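Local coordinates for response regulator receiver protein (Pseudoalteromonas atlantica T6c, PDB 3KTO), which probably acts in two-component-type signal transduction as a CheY-like response regulator receiver domain, possibly in transcription regulation, at residues A[8-13]-A[43-48]. Residues are numbered along the deposited sequence; the frame is centred on the assembly and turned at random.
Sequences IIYLVD and MRQQIS
Tyr10, on the central-sheet strand 8-12, gives most of what that strand contributes to the contact with 43-48, the loop leading from helix 39-42 to strand 51-57. Its CB points toward that loop, and CG stands anti to the carbonyl carbon (chi1 -62°), which sends the ring toward Ile47 and Ser48. Along one ring side, CE2 comes 4.2 Å from CG2 of Ile47, an apolar touch near the ring plane. Tyr10 CZ lies 4.0 Å from Ser48 N, just short of the hydroxyl. At the tip, Tyr10 OH accepts a hydrogen bond from Ser48 N at 2.8 Å; the N-H...O angle of 163° is nearly straight, and the donor lies in plane at the ring edge. Ser48 CB sits 3.1 Å from Tyr10 OH, while Ser48 OG accepts a hydrogen bond from Asp50 N and has Ile8 CD1 at 3.9 Å. The Tyr10 ring also meets Phe42 edge-to-face. A phenylalanine here removes the acceptor of Ser48 N and would probably leave the loop less firmly tied to strand 8-12. The chemistry thus implies that one buried tyrosine, edge to Ile47 and hydroxyl to a loop N-H, fixes the loop backbone by a single directed bond.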
ATOM      1  N   ILE A   8       5.740   1.169 -28.281  1.00 35.86           N
ATOM      2  CA  ILE A   8       5.246   1.781 -27.059  1.00 33.34           C
ATOM      3  C   ILE A   8       4.382   0.845 -26.230  1.00 30.55           C
ATOM      4  O   ILE A   8       3.569   0.103 -26.768  1.00 28.45           O
ATOM      5  CB  ILE A   8       4.393   3.017 -27.387  1.00 34.76           C
ATOM      6  CG1 ILE A   8       5.127   3.896 -28.404  1.00 37.27           C
ATOM      7  CG2 ILE A   8       4.086   3.792 -26.112  1.00 36.30           C
ATOM      8  CD1 ILE A   8       4.312   5.059 -28.913  1.00 36.83           C
ATOM      9  N   ILE A   9       4.570   0.887 -24.914  1.00 29.06           N
ATOM     10  CA  ILE A   9       3.761   0.097 -23.994  1.00 23.84           C
ATOM     11  C   ILE A   9       3.159   1.079 -23.004  1.00 23.93           C
ATOM     12  O   ILE A   9       3.876   1.805 -22.319  1.00 24.66           O
ATOM     13  CB  ILE A   9       4.575  -0.956 -23.222  1.00 25.37           C
ATOM     14  CG1 ILE A   9       4.952  -2.107 -24.159  1.00 24.75           C
ATOM     15  CG2 ILE A   9       3.752  -1.498 -22.041  1.00 24.20           C
ATOM     16  CD1 ILE A   9       5.552  -3.302 -23.449  1.00 27.29           C
ATOM     17  N   TYR A  10       1.834   1.110 -22.952  1.00 22.12           N
ATOM     18  CA  TYR A  10       1.129   2.008 -22.055  1.00 22.75           C
ATOM     19  C   TYR A  10       0.987   1.402 -20.668  1.00 22.81           C
ATOM     20  O   TYR A  10       0.536   0.260 -20.524  1.00 22.61           O
ATOM     21  CB  TYR A  10      -0.270   2.318 -22.598  1.00 24.67           C
ATOM     22  CG  TYR A  10      -0.286   3.021 -23.938  1.00 26.03           C
ATOM     23  CD1 TYR A  10       0.383   4.230 -24.121  1.00 27.25           C
ATOM     24  CD2 TYR A  10      -0.986   2.485 -25.019  1.00 26.97           C
ATOM     25  CE1 TYR A  10       0.357   4.891 -25.349  1.00 28.26           C
ATOM     26  CE2 TYR A  10      -1.020   3.136 -26.252  1.00 28.64           C
ATOM     27  CZ  TYR A  10      -0.345   4.340 -26.408  1.00 30.57           C
ATOM     28  OH  TYR A  10      -0.374   4.990 -27.622  1.00 33.21           O
ATOM     29  N   LEU A  11       1.369   2.173 -19.654  1.00 20.26           N
ATOM     30  CA  LEU A  11       1.244   1.743 -18.268  1.00 18.65           C
ATOM     31  C   LEU A  11       0.180   2.608 -17.591  1.00 17.92           C
ATOM     32  O   LEU A  11       0.282   3.832 -17.572  1.00 17.40           O
ATOM     33  CB  LEU A  11       2.577   1.883 -17.526  1.00 20.52           C
ATOM     34  CG  LEU A  11       2.545   1.677 -16.001  1.00 23.35           C
ATOM     35  CD1 LEU A  11       1.970   0.309 -15.655  1.00 22.65           C
ATOM     36  CD2 LEU A  11       3.946   1.812 -15.434  1.00 25.84           C
ATOM     37  N   VAL A  12      -0.863   1.972 -17.066  1.00 15.64           N
ATOM     38  CA  VAL A  12      -1.924   2.691 -16.369  1.00 14.79           C
ATOM     39  C   VAL A  12      -1.878   2.200 -14.918  1.00 17.00           C
ATOM     40  O   VAL A  12      -2.181   1.042 -14.628  1.00 13.77           O
ATOM     41  CB  VAL A  12      -3.301   2.394 -16.996  1.00 14.72           C
ATOM     42  CG1 VAL A  12      -4.342   3.341 -16.441  1.00 16.44           C
ATOM     43  CG2 VAL A  12      -3.228   2.535 -18.506  1.00 15.32           C
ATOM     44  N   ASP A  13      -1.478   3.091 -14.020  1.00 15.84           N
ATOM     45  CA  ASP A  13      -1.332   2.761 -12.611  1.00 17.50           C
ATOM     46  C   ASP A  13      -1.401   4.082 -11.852  1.00 19.07           C
ATOM     47  O   ASP A  13      -0.673   5.017 -12.180  1.00 22.54           O
ATOM     48  CB  ASP A  13       0.039   2.094 -12.403  1.00 16.46           C
ATOM     49  CG  ASP A  13       0.242   1.571 -10.991  1.00 20.53           C
ATOM     50  OD1 ASP A  13      -0.256   2.200 -10.039  1.00 23.12           O
ATOM     51  OD2 ASP A  13       0.923   0.534 -10.836  1.00 21.47           O
HETATM   52  N   MSE A  43      -7.972   7.100 -21.299  1.00 31.45           N
HETATM   53  CA  MSE A  43      -9.045   7.123 -22.287  1.00 35.86           C
HETATM   54  C   MSE A  43      -9.050   8.378 -23.152  1.00 37.39           C
HETATM   55  O   MSE A  43      -9.789   8.452 -24.131  1.00 36.35           O
HETATM   56  CB  MSE A  43     -10.405   6.951 -21.605  1.00 37.01           C
HETATM   57  CG  MSE A  43     -10.639   5.553 -21.076  1.00 40.31           C
HETATM   58 SE   MSE A  43     -10.478   4.217 -22.454  1.00 47.43          SE
HETATM   59  CE  MSE A  43     -12.259   3.461 -22.282  1.00 43.08           C
ATOM     60  N   ARG A  44      -8.225   9.359 -22.797  1.00 39.66           N
ATOM     61  CA  ARG A  44      -8.129  10.598 -23.570  1.00 41.32           C
ATOM     62  C   ARG A  44      -6.968  10.469 -24.542  1.00 42.75           C
ATOM     63  O   ARG A  44      -6.739  11.338 -25.381  1.00 42.16           O
ATOM     64  CB  ARG A  44      -7.860  11.789 -22.650  1.00 42.94           C
ATOM     65  CG  ARG A  44      -9.045  12.262 -21.838  1.00 44.84           C
ATOM     66  CD  ARG A  44      -8.611  13.364 -20.890  1.00 48.30           C
ATOM     67  NE  ARG A  44      -9.738  14.075 -20.292  1.00 52.29           N
ATOM     68  CZ  ARG A  44     -10.722  13.493 -19.614  1.00 54.91           C
ATOM     69  NH1 ARG A  44     -10.732  12.177 -19.441  1.00 57.21           N
ATOM     70  NH2 ARG A  44     -11.697  14.232 -19.097  1.00 55.42           N
ATOM     71  N   GLN A  45      -6.238   9.367 -24.414  1.00 43.66           N
ATOM     72  CA  GLN A  45      -5.070   9.104 -25.237  1.00 45.65           C
ATOM     73  C   GLN A  45      -5.404   8.460 -26.567  1.00 47.08           C
ATOM     74  O   GLN A  45      -6.129   7.471 -26.624  1.00 47.73           O
ATOM     75  CB  GLN A  45      -4.102   8.204 -24.468  1.00 45.61           C
ATOM     76  CG  GLN A  45      -2.859   7.794 -25.237  1.00 46.47           C
ATOM     77  CD  GLN A  45      -1.982   8.973 -25.590  1.00 46.63           C
ATOM     78  OE1 GLN A  45      -1.647   9.785 -24.732  1.00 44.79           O
ATOM     79  NE2 GLN A  45      -1.597   9.069 -26.855  1.00 47.08           N
ATOM     80  N   GLN A  46      -4.866   9.026 -27.639  1.00 48.91           N
ATOM     81  CA  GLN A  46      -5.084   8.481 -28.969  1.00 50.75           C
ATOM     82  C   GLN A  46      -4.168   7.263 -29.064  1.00 49.32           C
ATOM     83  O   GLN A  46      -2.949   7.401 -29.167  1.00 49.12           O
ATOM     84  CB  GLN A  46      -4.706   9.516 -30.036  1.00 53.91           C
ATOM     85  CG  GLN A  46      -5.794   9.792 -31.076  1.00 58.85           C
ATOM     86  CD  GLN A  46      -6.082   8.604 -31.987  1.00 61.61           C
ATOM     87  OE1 GLN A  46      -6.886   8.704 -32.917  1.00 62.14           O
ATOM     88  NE2 GLN A  46      -5.426   7.477 -31.723  1.00 62.81           N
ATOM     89  N   ILE A  47      -4.753   6.071 -29.005  1.00 48.86           N
ATOM     90  CA  ILE A  47      -3.962   4.851 -29.071  1.00 47.53           C
ATOM     91  C   ILE A  47      -3.084   4.865 -30.309  1.00 47.33           C
ATOM     92  O   ILE A  47      -3.578   4.866 -31.436  1.00 46.97           O
ATOM     93  CB  ILE A  47      -4.855   3.601 -29.079  1.00 47.51           C
ATOM     94  CG1 ILE A  47      -5.755   3.610 -27.838  1.00 48.90           C
ATOM     95  CG2 ILE A  47      -3.987   2.347 -29.091  1.00 46.90           C
ATOM     96  CD1 ILE A  47      -6.588   2.358 -27.652  1.00 49.46           C
ATOM     97  N   SER A  48      -1.775   4.881 -30.083  1.00 46.37           N
ATOM     98  CA  SER A  48      -0.796   4.921 -31.159  1.00 46.77           C
ATOM     99  C   SER A  48      -0.649   3.615 -31.930  1.00 47.80           C
ATOM    100  O   SER A  48      -0.844   2.527 -31.383  1.00 47.88           O
ATOM    101  CB  SER A  48       0.565   5.328 -30.595  1.00 45.78           C
ATOM    102  OG  SER A  48       1.561   5.273 -31.598  1.00 45.97           O
TER